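Long-range contact in 231aa long hypothetical protein-L-isoaspartate O-methyltransferase (Sulfolobus tokodaii, PDB 1VBF), which probably repairs damaged proteins by transferring a methyl group from S-adenosyl-L-methionine to L-isoaspartyl residues: residues Asp124-Tyr129 and Thr146-Pro151. Numbering follows the deposited sequence.
Sequences DGTLGY and TLLCKP
The 3-10 turn at Gly125-Leu127 sits over the first turn of helix 149-154. The packing is closest at Lys150. Lys150 CB lies 3.1 Å from Leu127 O, and its CG lies 3.5 Å from Thr126 O. Leu127 O is also hydrogen-bonded to Gln154 NE2. Pro151 lies alongside Gly128; their CA atoms are 4.8 Å apart. The Pro151 ring also touches Val138 of strand 135-140.

Around Leu148 the fit is looser. Thr126 OG1 and Leu148 CD2 are 4.1 Å apart, and the two side chains cross at about a right angle. One water bridges the two backbones. It donates to Thr126 O at 3.0 Å and accepts from Lys150 N at 2.7 Å, in the first turn of the helix.

Both segments belong to the Rossmann-like methyltransferase fold. One follows strand 118-122, outermost in the sheet within this chain; the other leads into the helix between strands 135-140 and 159-165. Asp124 OD1 accepts from Thr126 N at 2.8 Å, which fits an Asx turn, although the place of OD1 is less certain.

The outer side faces a second subunit. The Lys150 chain bends at chi2 (-54°) and then runs extended, away from the turn. Its NZ forms a salt bridge with Glu153 of the second subunit. Cys149 SG forms an inter-subunit disulfide with Cys149 SG of the second subunit.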
loop_
_atom_site.group_PDB
_atom_site.type_symbol
_atom_site.label_atom_id
_atom_site.label_comp_id
_atom_site.label_asym_id
_atom_site.label_seq_id
_atom_site.Cartn_x
_atom_site.Cartn_y
_atom_site.Cartn_z
ATOM N N ASP B 124 8.717 9.684 34.148
ATOM C CA ASP B 124 8.933 9.822 32.717
ATOM C C ASP B 124 10.376 9.491 32.395
ATOM O O ASP B 124 11.274 10.315 32.604
ATOM C CB ASP B 124 8.623 11.265 32.318
ATOM C CG ASP B 124 8.784 11.522 30.833
ATOM O OD1 ASP B 124 9.398 10.710 30.110
ATOM O OD2 ASP B 124 8.297 12.573 30.387
ATOM N N GLY B 125 10.603 8.298 31.869
ATOM C CA GLY B 125 11.956 7.885 31.540
ATOM C C GLY B 125 12.640 8.770 30.516
ATOM O O GLY B 125 13.866 8.810 30.425
ATOM N N THR B 126 11.835 9.472 29.730
ATOM C CA THR B 126 12.328 10.386 28.711
ATOM C C THR B 126 13.174 11.496 29.347
ATOM O O THR B 126 13.994 12.142 28.688
ATOM C CB THR B 126 11.124 10.948 27.965
ATOM O OG1 THR B 126 10.860 10.118 26.833
ATOM C CG2 THR B 126 11.336 12.371 27.549
ATOM N N LEU B 127 12.979 11.691 30.646
ATOM C CA LEU B 127 13.718 12.707 31.378
ATOM C C LEU B 127 14.986 12.099 31.957
ATOM O O LEU B 127 15.860 12.811 32.467
ATOM C CB LEU B 127 12.858 13.256 32.515
ATOM C CG LEU B 127 11.518 13.804 32.020
ATOM C CD1 LEU B 127 10.601 14.122 33.189
ATOM C CD2 LEU B 127 11.775 15.034 31.153
ATOM N N GLY B 128 15.102 10.783 31.852
ATOM C CA GLY B 128 16.256 10.134 32.429
ATOM C C GLY B 128 16.112 10.374 33.913
ATOM O O GLY B 128 14.996 10.317 34.422
ATOM N N TYR B 129 17.218 10.651 34.599
ATOM C CA TYR B 129 17.198 10.915 36.037
ATOM C C TYR B 129 18.378 11.783 36.458
ATOM O O TYR B 129 19.448 11.304 36.819
ATOM C CB TYR B 129 17.215 9.619 36.843
ATOM C CG TYR B 129 16.731 9.824 38.255
ATOM C CD1 TYR B 129 15.426 10.242 38.506
ATOM C CD2 TYR B 129 17.585 9.641 39.346
ATOM C CE1 TYR B 129 14.982 10.475 39.793
ATOM C CE2 TYR B 129 17.145 9.874 40.649
ATOM C CZ TYR B 129 15.844 10.292 40.863
ATOM O OH TYR B 129 15.407 10.553 42.133
ATOM N N THR B 146 13.887 10.111 18.407
ATOM C CA THR B 146 15.264 10.507 18.118
ATOM C C THR B 146 16.079 10.101 19.322
ATOM O O THR B 146 15.579 9.445 20.235
ATOM C CB THR B 146 15.473 12.043 18.050
ATOM O OG1 THR B 146 14.268 12.692 17.668
ATOM C CG2 THR B 146 16.536 12.385 17.061
ATOM N N LEU B 147 17.331 10.545 19.318
ATOM C CA LEU B 147 18.261 10.315 20.398
ATOM C C LEU B 147 17.658 10.973 21.641
ATOM O O LEU B 147 17.293 12.147 21.616
ATOM C CB LEU B 147 19.582 10.987 20.054
ATOM C CG LEU B 147 20.898 10.387 20.533
ATOM C CD1 LEU B 147 21.937 11.508 20.594
ATOM C CD2 LEU B 147 20.734 9.764 21.895
ATOM N N LEU B 148 17.533 10.212 22.720
ATOM C CA LEU B 148 16.986 10.750 23.950
ATOM C C LEU B 148 18.008 11.700 24.542
ATOM O O LEU B 148 19.084 11.312 24.967
ATOM C CB LEU B 148 16.658 9.627 24.921
ATOM C CG LEU B 148 15.464 8.801 24.471
ATOM C CD1 LEU B 148 15.386 7.539 25.288
ATOM C CD2 LEU B 148 14.215 9.617 24.618
ATOM N N CYS B 149 17.630 12.963 24.553
ATOM C CA CYS B 149 18.429 14.065 25.029
ATOM C C CYS B 149 18.813 14.085 26.516
ATOM O O CYS B 149 19.978 14.280 26.843
ATOM C CB CYS B 149 17.659 15.301 24.629
ATOM S SG CYS B 149 18.097 16.963 25.212
ATOM N N LYS B 150 17.862 13.896 27.420
ATOM C CA LYS B 150 18.198 13.910 28.843
ATOM C C LYS B 150 19.194 12.798 29.205
ATOM O O LYS B 150 20.237 13.060 29.810
ATOM C CB LYS B 150 16.936 13.782 29.708
ATOM C CG LYS B 150 15.997 14.934 29.577
ATOM C CD LYS B 150 16.703 16.241 29.854
ATOM C CE LYS B 150 15.721 17.395 29.795
ATOM N NZ LYS B 150 16.315 18.699 30.188
ATOM N N PRO B 151 18.881 11.538 28.853
ATOM C CA PRO B 151 19.816 10.451 29.173
ATOM C C PRO B 151 21.202 10.793 28.620
ATOM O O PRO B 151 22.198 10.758 29.336
ATOM C CB PRO B 151 19.206 9.253 28.463
ATOM C CG PRO B 151 17.733 9.558 28.507
ATOM C CD PRO B 151 17.683 11.025 28.169
HETATM O O HOH W 1 15.577 12.882 26.278
#